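Local atomic coordinates of TATA-box-binding protein (Methanococcus jannaschii, PDB entry 2Z8U), a protein that probably binds the TATA box promoter element close to the transcription start site and so helps activate archaeal genes transcribed by RNA polymerase. Residues B[13-18]-B[109-114]; B[149-154]-B[161-166]; B[58-63]-B[70-75]; B[19-24]-B[105-110]. All blocks are in the same frame, centred on the assembly; numbering follows the deposited sequence.

Contact 1: B[13-18]-B[109-114]; sequences IKIVNV and MVATAD
Strands 14-18 and 109-114 run antiparallel, their axes approaching to 4.6 Å, and their register slips by one residue at a classic beta bulge in which Val16 and Asn17 both face Val110. Before the slip, Lys14 and Thr112 form a hydrogen-bonded pair, each N-H reaching the other's carbonyl, with Thr112 N to Lys14 O at 2.9 Å. At the bulge, Val16 N meets Val110 O at 2.8 Å along an almost straight line (176°), and Asn17 N adds a weak, long bond to the same oxygen. The return bond from Val110 N to Asn17 O spans 3.1 Å and places its donor above the carbonyl plane. Val16 leaves the extended conformation (psi -37°), which turns its CB toward the partner strand.

Ile15, Val18, Met109 and Ala111 share one face. Met109 is bent at its last torsion (chi3 86°), so that CE lies 3.8 Å from Ile15 CG2 and equally near Val18 CG1. Val18 runs beside Met109, whereas Ile15 crosses it obliquely and extends its own CD1 to within 3.9 Å of Ala111 CB. Helix 168-183 covers Ile13 and touches Ile15 through Glu168. Across the bulge, Val16 CG2 comes 3.7 Å from Thr112 OG1, and Val110 leans against Asn17. The face that carries Asn17 and Val110, together with Val16, meets Glu132 and Glu134 of a neighbouring subunit.

The chemistry is thus divided: aliphatic groups and a thioether on the helix side, and on the concave side a mixture of valine, threonine, asparagine and an exposed lysine, consistent with the minor-groove-binding surface of TBP relatives.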
# COMPACT_ATOMS: atom_id res chain seq x y z
N ILE B 13 -36.34 -8.62 -13.17
CA ILE B 13 -35.22 -9.52 -12.97
C ILE B 13 -35.49 -10.91 -13.56
O ILE B 13 -36.54 -11.50 -13.31
CB ILE B 13 -34.89 -9.65 -11.44
CG1 ILE B 13 -34.21 -8.38 -10.90
CG2 ILE B 13 -34.13 -10.96 -11.10
CD1 ILE B 13 -32.91 -7.96 -11.61
N LYS B 14 -34.54 -11.41 -14.34
CA LYS B 14 -34.52 -12.81 -14.78
C LYS B 14 -33.25 -13.45 -14.26
O LYS B 14 -32.16 -12.91 -14.49
CB LYS B 14 -34.57 -12.89 -16.31
CG LYS B 14 -34.32 -14.30 -16.85
CD LYS B 14 -34.70 -14.42 -18.34
CE LYS B 14 -34.62 -15.87 -18.83
NZ LYS B 14 -35.09 -16.87 -17.81
N ILE B 15 -33.37 -14.58 -13.56
CA ILE B 15 -32.20 -15.31 -13.08
C ILE B 15 -31.74 -16.19 -14.24
O ILE B 15 -32.55 -16.90 -14.87
CB ILE B 15 -32.53 -16.16 -11.84
CG1 ILE B 15 -33.12 -15.27 -10.72
CG2 ILE B 15 -31.31 -17.00 -11.39
CD1 ILE B 15 -32.19 -14.18 -10.24
N VAL B 16 -30.47 -16.07 -14.58
CA VAL B 16 -29.95 -16.76 -15.75
C VAL B 16 -29.14 -17.96 -15.31
O VAL B 16 -29.18 -19.02 -15.94
CB VAL B 16 -29.18 -15.82 -16.71
CG1 VAL B 16 -28.39 -16.61 -17.74
CG2 VAL B 16 -30.16 -14.89 -17.43
N ASN B 17 -28.42 -17.82 -14.21
CA ASN B 17 -27.73 -18.95 -13.64
C ASN B 17 -27.58 -18.86 -12.14
O ASN B 17 -27.74 -17.80 -11.55
CB ASN B 17 -26.38 -19.23 -14.38
CG ASN B 17 -25.17 -18.50 -13.78
OD1 ASN B 17 -24.39 -17.91 -14.52
ND2 ASN B 17 -24.95 -18.62 -12.49
N VAL B 18 -27.30 -19.99 -11.50
CA VAL B 18 -27.00 -19.97 -10.07
C VAL B 18 -25.73 -20.78 -9.83
O VAL B 18 -25.39 -21.64 -10.65
CB VAL B 18 -28.15 -20.53 -9.22
CG1 VAL B 18 -29.45 -19.77 -9.43
CG2 VAL B 18 -28.38 -22.05 -9.47
N MET B 109 -25.45 -15.87 -8.12
CA MET B 109 -26.44 -15.88 -9.20
C MET B 109 -26.10 -14.80 -10.20
O MET B 109 -25.55 -13.77 -9.82
CB MET B 109 -27.86 -15.59 -8.70
CG MET B 109 -28.28 -16.27 -7.42
SD MET B 109 -29.86 -15.71 -6.73
CE MET B 109 -30.98 -16.76 -7.64
N VAL B 110 -26.44 -15.04 -11.46
CA VAL B 110 -26.39 -14.00 -12.48
C VAL B 110 -27.86 -13.66 -12.75
O VAL B 110 -28.66 -14.57 -13.01
CB VAL B 110 -25.72 -14.50 -13.79
CG1 VAL B 110 -25.93 -13.51 -14.94
CG2 VAL B 110 -24.22 -14.75 -13.60
N ALA B 111 -28.20 -12.38 -12.63
CA ALA B 111 -29.52 -11.88 -12.97
C ALA B 111 -29.33 -10.85 -14.08
O ALA B 111 -28.30 -10.14 -14.13
CB ALA B 111 -30.17 -11.23 -11.79
N THR B 112 -30.31 -10.79 -14.98
CA THR B 112 -30.32 -9.78 -16.03
C THR B 112 -31.64 -9.00 -16.01
O THR B 112 -32.69 -9.49 -15.52
CB THR B 112 -30.11 -10.41 -17.44
OG1 THR B 112 -31.17 -11.33 -17.73
CG2 THR B 112 -28.74 -11.14 -17.52
N ALA B 113 -31.55 -7.77 -16.51
CA ALA B 113 -32.71 -6.92 -16.66
C ALA B 113 -32.44 -5.93 -17.80
O ALA B 113 -31.34 -5.84 -18.31
CB ALA B 113 -33.02 -6.20 -15.37
N ASP B 114 -33.47 -5.23 -18.22
CA ASP B 114 -33.29 -4.26 -19.28
C ASP B 114 -33.78 -2.93 -18.76
O ASP B 114 -34.88 -2.85 -18.19
CB ASP B 114 -34.01 -4.69 -20.56
CG ASP B 114 -33.19 -5.68 -21.37
OD1 ASP B 114 -32.28 -5.27 -22.09
OD2 ASP B 114 -33.45 -6.89 -21.30

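Contact 2: B[149-154]-B[161-166]; sequences KVVVLI and VITGLK
The beta hairpin of strands 149-154 and 159-163 belongs to the second repeat of the TBP saddle, and its way of packing is well illustrated by Val150. The CB of Val150 lies beside the partner backbone, 3.2 Å from Thr163 O and 3.8 Å from Ile162 CG2. CG1, anti to its own carbonyl carbon (chi1 -64°), continues past that oxygen to Leu165 CD2 at 3.7 Å. CG2 takes the crowded position between N and C and turns back to Ile162 CG2 at 3.9 Å. One valine thereby spans the last part of the strand and the loop that follows it, while Leu145 of the neighbouring strand 141-146 also touches it.

The backbone holds this register with two hydrogen-bonded pairs, Val151 with Thr163 and Leu153 with Val161. Thr163 N reaches Val151 O at 2.8 Å, nearly along the C=O axis. Thr163 OG1, placed between its own N and C (chi1 69°), adds a weak bond of 3.4 Å to Val151 O. Ile162 and Val152 face Ile178 of helix 168-183; Val151, Leu153 and Val161 lie on the other face, against a neighbouring subunit.

Beyond the paired region Gly164 adopts a positive phi (86°), and its carbonyl comes to lie beside that of Lys149. One water donates to both oxygens, standing 2.8 Å from Lys149 O and 2.8 Å from Gly164 O.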
# COMPACT_ATOMS: atom_id res chain seq x y z
N LYS B 149 -24.52 -6.65 -1.63
CA LYS B 149 -23.13 -6.70 -2.09
C LYS B 149 -23.09 -7.39 -3.44
O LYS B 149 -23.03 -8.62 -3.51
CB LYS B 149 -22.27 -7.43 -1.06
CG LYS B 149 -20.83 -7.65 -1.48
CD LYS B 149 -20.11 -8.59 -0.50
CE LYS B 149 -18.72 -8.94 -1.02
NZ LYS B 149 -18.10 -10.01 -0.20
N VAL B 150 -23.17 -6.59 -4.50
CA VAL B 150 -23.23 -7.12 -5.87
C VAL B 150 -22.32 -6.34 -6.81
O VAL B 150 -21.90 -5.23 -6.51
CB VAL B 150 -24.67 -7.14 -6.42
CG1 VAL B 150 -25.55 -8.09 -5.59
CG2 VAL B 150 -25.26 -5.75 -6.46
N VAL B 151 -22.03 -6.94 -7.96
CA VAL B 151 -21.32 -6.27 -9.03
C VAL B 151 -22.28 -6.15 -10.17
O VAL B 151 -22.92 -7.14 -10.55
CB VAL B 151 -20.04 -7.03 -9.48
CG1 VAL B 151 -19.44 -6.38 -10.77
CG2 VAL B 151 -19.05 -7.02 -8.37
N VAL B 152 -22.42 -4.94 -10.69
CA VAL B 152 -23.38 -4.68 -11.77
C VAL B 152 -22.61 -4.27 -13.03
O VAL B 152 -21.64 -3.54 -12.95
CB VAL B 152 -24.37 -3.55 -11.39
CG1 VAL B 152 -25.40 -3.32 -12.52
CG2 VAL B 152 -25.09 -3.90 -10.06
N LEU B 153 -23.02 -4.81 -14.17
CA LEU B 153 -22.52 -4.36 -15.46
C LEU B 153 -23.68 -3.79 -16.25
O LEU B 153 -24.73 -4.43 -16.39
CB LEU B 153 -21.88 -5.51 -16.24
CG LEU B 153 -21.05 -6.52 -15.44
CD1 LEU B 153 -20.76 -7.72 -16.32
CD2 LEU B 153 -19.77 -5.89 -14.94
N ILE B 154 -23.50 -2.58 -16.75
CA ILE B 154 -24.53 -1.90 -17.52
C ILE B 154 -24.02 -1.69 -18.93
O ILE B 154 -22.94 -1.11 -19.11
CB ILE B 154 -24.87 -0.53 -16.91
CG1 ILE B 154 -25.32 -0.68 -15.44
CG2 ILE B 154 -25.95 0.15 -17.78
CD1 ILE B 154 -25.42 0.64 -14.65
N VAL B 161 -26.53 -6.57 -16.03
CA VAL B 161 -26.24 -7.90 -15.49
C VAL B 161 -25.85 -7.66 -14.04
O VAL B 161 -24.98 -6.83 -13.76
CB VAL B 161 -25.07 -8.58 -16.24
CG1 VAL B 161 -24.63 -9.90 -15.55
CG2 VAL B 161 -25.41 -8.80 -17.71
N ILE B 162 -26.48 -8.39 -13.13
CA ILE B 162 -26.13 -8.28 -11.72
C ILE B 162 -25.50 -9.60 -11.26
O ILE B 162 -26.08 -10.67 -11.50
CB ILE B 162 -27.37 -7.94 -10.87
CG1 ILE B 162 -28.07 -6.69 -11.43
CG2 ILE B 162 -26.97 -7.73 -9.41
CD1 ILE B 162 -29.47 -6.48 -10.89
N THR B 163 -24.31 -9.54 -10.65
CA THR B 163 -23.62 -10.76 -10.17
C THR B 163 -23.30 -10.65 -8.69
O THR B 163 -23.39 -9.57 -8.10
CB THR B 163 -22.34 -11.07 -10.99
OG1 THR B 163 -21.33 -10.09 -10.74
CG2 THR B 163 -22.62 -11.05 -12.50
N GLY B 164 -22.93 -11.77 -8.06
CA GLY B 164 -22.61 -11.76 -6.64
C GLY B 164 -23.83 -11.92 -5.75
O GLY B 164 -23.73 -11.85 -4.52
N LEU B 165 -24.97 -12.18 -6.37
CA LEU B 165 -26.25 -12.33 -5.68
C LEU B 165 -26.41 -13.59 -4.85
O LEU B 165 -26.01 -14.66 -5.27
CB LEU B 165 -27.37 -12.34 -6.71
CG LEU B 165 -27.68 -11.00 -7.33
CD1 LEU B 165 -28.38 -11.20 -8.66
CD2 LEU B 165 -28.51 -10.19 -6.36
N LYS B 166 -27.04 -13.45 -3.68
CA LYS B 166 -27.36 -14.59 -2.81
C LYS B 166 -28.84 -14.96 -2.86
O LYS B 166 -29.24 -16.01 -2.34
CB LYS B 166 -26.95 -14.29 -1.37
CG LYS B 166 -25.49 -13.85 -1.24
CD LYS B 166 -24.58 -15.06 -1.21
CE LYS B 166 -23.11 -14.65 -1.26
NZ LYS B 166 -22.24 -15.85 -1.24
O HOH W 1 -24.50 -10.56 -2.20

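Contact 3: B[58-63]-B[70-75]; sequences KVALLI and NCTGAK
In the first repeat of the TBP saddle, strands 59-63 and 68-72 form a beta hairpin whose parts are packed quite differently. The tight part is the backbone and the corner where Val59 meets Ala74 under helix 77-94. Two hydrogen-bonded pairs, Ala60 with Thr72 and Leu62 with Asn70, each bond in both directions; Leu62 N to Asn70 O is 2.8 Å and runs nearly along the C=O axis, and Ala60 N to Thr72 O is 2.9 Å. Val59 packs over Gly73 and Ala74: its CG1, anti to the carbonyl carbon (chi1 -60°), rests 3.5 Å from Ala74 N and 3.9 Å from Ala74 CB. Ala83 of the helix touches Val59 and Ala80 touches Ala74, so Ala74 is held between Val59 and the helix. The backbone of Gly73 comes so close to Lys58 O and Val59 that, together with its strongly positive phi (105°), no room is left for a CB. Lys58 O and Gly73 O are two acceptors 3.5 Å apart that do not bond each other.

The packing is looser elsewhere. The side chain of Lys58 is exposed to solvent. On the face away from the helix the methyl of Ala60 meets Thr72 CG2 at 3.7 Å, both lying against Leu126 of a neighbouring subunit, and Leu62 and Asn70 carry the same face further along. On the helix face Leu61 and Cys71 meet lightly, CG to CB at 4.3 Å. Cys71 sends its sulphur anti to the backbone N (chi1 169°), which brings SG to 3.7 Å from Ala60 O.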
# COMPACT_ATOMS: atom_id res chain seq x y z
N LYS B 58 -26.89 -28.82 -18.80
CA LYS B 58 -25.49 -28.38 -18.87
C LYS B 58 -25.05 -27.84 -17.50
O LYS B 58 -25.07 -26.63 -17.27
CB LYS B 58 -25.34 -27.30 -19.94
CG LYS B 58 -23.97 -27.25 -20.64
CD LYS B 58 -23.92 -26.17 -21.75
CE LYS B 58 -24.67 -26.59 -23.03
NZ LYS B 58 -24.61 -25.56 -24.12
N VAL B 59 -24.69 -28.74 -16.60
CA VAL B 59 -24.22 -28.33 -15.27
C VAL B 59 -22.92 -29.07 -14.94
O VAL B 59 -22.68 -30.17 -15.44
CB VAL B 59 -25.28 -28.57 -14.15
CG1 VAL B 59 -26.58 -27.80 -14.41
CG2 VAL B 59 -25.57 -30.06 -13.97
N ALA B 60 -22.10 -28.46 -14.08
CA ALA B 60 -20.84 -29.06 -13.68
C ALA B 60 -20.77 -29.10 -12.15
O ALA B 60 -21.26 -28.19 -11.47
CB ALA B 60 -19.67 -28.25 -14.24
N LEU B 61 -20.16 -30.16 -11.64
CA LEU B 61 -20.01 -30.32 -10.20
C LEU B 61 -18.54 -30.49 -9.87
O LEU B 61 -17.80 -31.14 -10.61
CB LEU B 61 -20.81 -31.53 -9.70
CG LEU B 61 -22.35 -31.52 -9.83
CD1 LEU B 61 -22.81 -32.12 -11.15
CD2 LEU B 61 -22.94 -32.32 -8.71
N LEU B 62 -18.13 -29.90 -8.75
CA LEU B 62 -16.81 -30.08 -8.19
C LEU B 62 -17.02 -30.76 -6.85
O LEU B 62 -17.76 -30.26 -6.01
CB LEU B 62 -16.09 -28.74 -8.03
CG LEU B 62 -14.74 -28.68 -7.28
CD1 LEU B 62 -13.67 -29.55 -7.91
CD2 LEU B 62 -14.26 -27.23 -7.19
N ILE B 63 -16.42 -31.95 -6.71
CA ILE B 63 -16.62 -32.75 -5.51
C ILE B 63 -15.31 -32.93 -4.74
O ILE B 63 -14.31 -33.37 -5.32
CB ILE B 63 -17.19 -34.15 -5.83
CG1 ILE B 63 -18.42 -34.04 -6.75
CG2 ILE B 63 -17.49 -34.91 -4.52
CD1 ILE B 63 -19.00 -35.37 -7.20
N ASN B 70 -19.52 -28.05 -5.12
CA ASN B 70 -19.86 -26.77 -5.75
C ASN B 70 -20.42 -27.11 -7.13
O ASN B 70 -19.93 -28.03 -7.79
CB ASN B 70 -18.64 -25.87 -5.86
CG ASN B 70 -18.10 -25.41 -4.50
OD1 ASN B 70 -18.86 -25.21 -3.54
ND2 ASN B 70 -16.78 -25.24 -4.42
N CYS B 71 -21.46 -26.39 -7.54
CA CYS B 71 -22.16 -26.73 -8.77
C CYS B 71 -22.52 -25.46 -9.52
O CYS B 71 -23.09 -24.53 -8.95
CB CYS B 71 -23.42 -27.57 -8.46
SG CYS B 71 -24.56 -27.79 -9.85
N THR B 72 -22.15 -25.44 -10.80
CA THR B 72 -22.33 -24.29 -11.68
C THR B 72 -23.15 -24.72 -12.89
O THR B 72 -23.23 -25.91 -13.20
CB THR B 72 -20.93 -23.76 -12.12
OG1 THR B 72 -21.08 -22.54 -12.83
CG2 THR B 72 -20.23 -24.77 -13.01
N GLY B 73 -23.78 -23.76 -13.56
CA GLY B 73 -24.42 -24.01 -14.84
C GLY B 73 -25.93 -24.08 -14.78
O GLY B 73 -26.60 -23.85 -15.80
N ALA B 74 -26.48 -24.41 -13.61
CA ALA B 74 -27.93 -24.55 -13.46
C ALA B 74 -28.64 -23.19 -13.61
O ALA B 74 -28.07 -22.15 -13.27
CB ALA B 74 -28.26 -25.17 -12.13
N LYS B 75 -29.86 -23.24 -14.11
CA LYS B 75 -30.68 -22.05 -14.33
C LYS B 75 -31.30 -21.59 -13.01
O LYS B 75 -31.66 -20.42 -12.85
CB LYS B 75 -31.78 -22.31 -15.37
CG LYS B 75 -31.32 -22.63 -16.80
CD LYS B 75 -32.52 -22.63 -17.77
CE LYS B 75 -32.15 -23.15 -19.15
NZ LYS B 75 -33.18 -22.85 -20.19

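Contact 4: B[19-24]-B[105-110]; sequences VVSTKI and KIQNMV
Backbone hydrogen bonds dominate the pairing of strands 19-23 and 105-110, and they are organised by a classic beta bulge in which Gln107 and Asn108 both face Val19. Val19 O accepts from two N-H groups: Gln107 N at 2.7 Å in the carbonyl plane, and Asn108 N at 3.2 Å from above it. Val19 N returns a nearly straight bond (172°) to Asn108 O. Past the bulge the strands regain regular pairing, with Ser21 N to Lys105 O at 2.9 Å and a reciprocal bond back from Lys105 N. The same Lys105 O receives a CA-H...O contact from Val20 CA at 3.1 Å.

A side-chain hydrogen bond spans the strands as well. Gln107, with psi near -35°, directs its CB toward the other strand, and a bend at chi2 (-68°) brings NE2 and CG up to Ser21. Its NE2 then donates to Ser21 OG over 2.7 Å, with the oxygen close to the amide plane.

Apolar contact is lighter. Val19 and Asn108 lie side by side on one face, CB to CB at 3.8 Å, next to Glu132 and Thr131 of a neighbouring subunit. On the opposite face Val20 CG1 meets Ile106 CG1 at 4.3 Å, and Ala80 and Ile84 of helix 77-94 cover Val20.

Polar bonding rather than bulk therefore joins the two repeats here. The shared carbonyl of Val19 takes up both amide hydrogens of the bulge, and the Ser21 hydroxyl helps fix the rotation of the Gln107 amide.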
# COMPACT_ATOMS: atom_id res chain seq x y z
N VAL B 19 -25.00 -20.47 -8.76
CA VAL B 19 -23.91 -21.31 -8.27
C VAL B 19 -24.39 -21.78 -6.90
O VAL B 19 -24.83 -20.97 -6.10
CB VAL B 19 -22.56 -20.54 -8.18
CG1 VAL B 19 -21.44 -21.40 -7.53
CG2 VAL B 19 -22.14 -20.03 -9.58
N VAL B 20 -24.36 -23.08 -6.64
CA VAL B 20 -24.80 -23.61 -5.35
C VAL B 20 -23.70 -24.46 -4.70
O VAL B 20 -22.80 -24.97 -5.40
CB VAL B 20 -26.08 -24.47 -5.48
CG1 VAL B 20 -27.24 -23.66 -6.12
CG2 VAL B 20 -25.82 -25.79 -6.27
N SER B 21 -23.76 -24.58 -3.38
CA SER B 21 -22.90 -25.51 -2.65
C SER B 21 -23.73 -26.42 -1.77
O SER B 21 -24.86 -26.08 -1.40
CB SER B 21 -21.89 -24.77 -1.75
OG SER B 21 -22.59 -23.92 -0.85
N THR B 22 -23.15 -27.57 -1.43
CA THR B 22 -23.73 -28.43 -0.44
C THR B 22 -22.65 -29.37 0.10
O THR B 22 -21.48 -29.25 -0.28
CB THR B 22 -24.97 -29.21 -0.99
OG1 THR B 22 -25.64 -29.83 0.10
CG2 THR B 22 -24.56 -30.29 -2.00
N LYS B 23 -23.04 -30.25 1.02
CA LYS B 23 -22.17 -31.29 1.51
C LYS B 23 -22.91 -32.62 1.34
O LYS B 23 -24.04 -32.77 1.80
CB LYS B 23 -21.82 -31.04 2.97
CG LYS B 23 -20.73 -31.99 3.50
CD LYS B 23 -20.14 -31.46 4.81
CE LYS B 23 -18.95 -32.31 5.25
NZ LYS B 23 -17.90 -31.41 5.81
N ILE B 24 -22.30 -33.57 0.65
CA ILE B 24 -22.98 -34.83 0.34
C ILE B 24 -22.50 -36.05 1.18
O ILE B 24 -23.01 -37.15 1.03
CB ILE B 24 -22.95 -35.15 -1.22
CG1 ILE B 24 -21.54 -35.54 -1.71
CG2 ILE B 24 -23.59 -33.98 -2.03
CD1 ILE B 24 -21.49 -36.02 -3.18
N LYS B 105 -27.40 -24.73 -1.00
CA LYS B 105 -27.24 -23.30 -0.66
C LYS B 105 -26.83 -22.47 -1.88
O LYS B 105 -25.88 -22.84 -2.59
CB LYS B 105 -26.17 -23.14 0.45
CG LYS B 105 -25.84 -21.68 0.81
CD LYS B 105 -25.28 -21.62 2.21
CE LYS B 105 -23.88 -21.07 2.23
NZ LYS B 105 -23.18 -21.40 3.52
N ILE B 106 -27.51 -21.35 -2.12
CA ILE B 106 -27.09 -20.47 -3.21
C ILE B 106 -25.83 -19.72 -2.81
O ILE B 106 -25.80 -19.08 -1.77
CB ILE B 106 -28.23 -19.49 -3.66
CG1 ILE B 106 -29.33 -20.26 -4.40
CG2 ILE B 106 -27.68 -18.39 -4.57
CD1 ILE B 106 -30.68 -19.47 -4.50
N GLN B 107 -24.79 -19.82 -3.63
CA GLN B 107 -23.56 -19.07 -3.41
C GLN B 107 -23.46 -17.84 -4.30
O GLN B 107 -22.86 -16.85 -3.91
CB GLN B 107 -22.34 -19.93 -3.67
CG GLN B 107 -22.16 -21.05 -2.67
CD GLN B 107 -21.82 -20.54 -1.28
OE1 GLN B 107 -21.38 -19.39 -1.11
NE2 GLN B 107 -22.03 -21.38 -0.28
N ASN B 108 -23.97 -17.95 -5.51
CA ASN B 108 -23.93 -16.84 -6.48
C ASN B 108 -25.09 -16.97 -7.46
O ASN B 108 -25.66 -18.05 -7.62
CB ASN B 108 -22.59 -16.86 -7.26
CG ASN B 108 -22.06 -15.46 -7.59
OD1 ASN B 108 -22.83 -14.54 -7.87
ND2 ASN B 108 -20.73 -15.32 -7.57
N MET B 109 -25.45 -15.87 -8.12
CA MET B 109 -26.44 -15.88 -9.20
C MET B 109 -26.10 -14.80 -10.20
O MET B 109 -25.55 -13.77 -9.82
CB MET B 109 -27.86 -15.59 -8.70
CG MET B 109 -28.28 -16.27 -7.42
SD MET B 109 -29.86 -15.71 -6.73
CE MET B 109 -30.98 -16.76 -7.64
N VAL B 110 -26.44 -15.04 -11.46
CA VAL B 110 -26.39 -14.00 -12.48
C VAL B 110 -27.86 -13.66 -12.75
O VAL B 110 -28.66 -14.57 -13.01
CB VAL B 110 -25.72 -14.50 -13.79
CG1 VAL B 110 -25.93 -13.51 -14.94
CG2 VAL B 110 -24.22 -14.75 -13.60

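How the contacts relate
All four contacts lie in one antiparallel sheet, the saddle of TBP. Contacts 1 and 4 are two halves of one seam between strands 14-23 and 105-114, the first strands of the two repeats, and share Met109 and Val110; their centres are 15 Å apart. Contacts 3 and 2 are the flanking hairpins, one in each repeat, at a centre spacing of 19 Å. Along the chain contact 3 falls between the two seam strands and contact 2 follows them. A shift of 91 residues carries contact 3 onto contact 2 and the Val16-Asn17 bulge onto the Gln107-Asn108 bulge, the internal pseudosymmetry expected of a duplicated DNA-binding saddle.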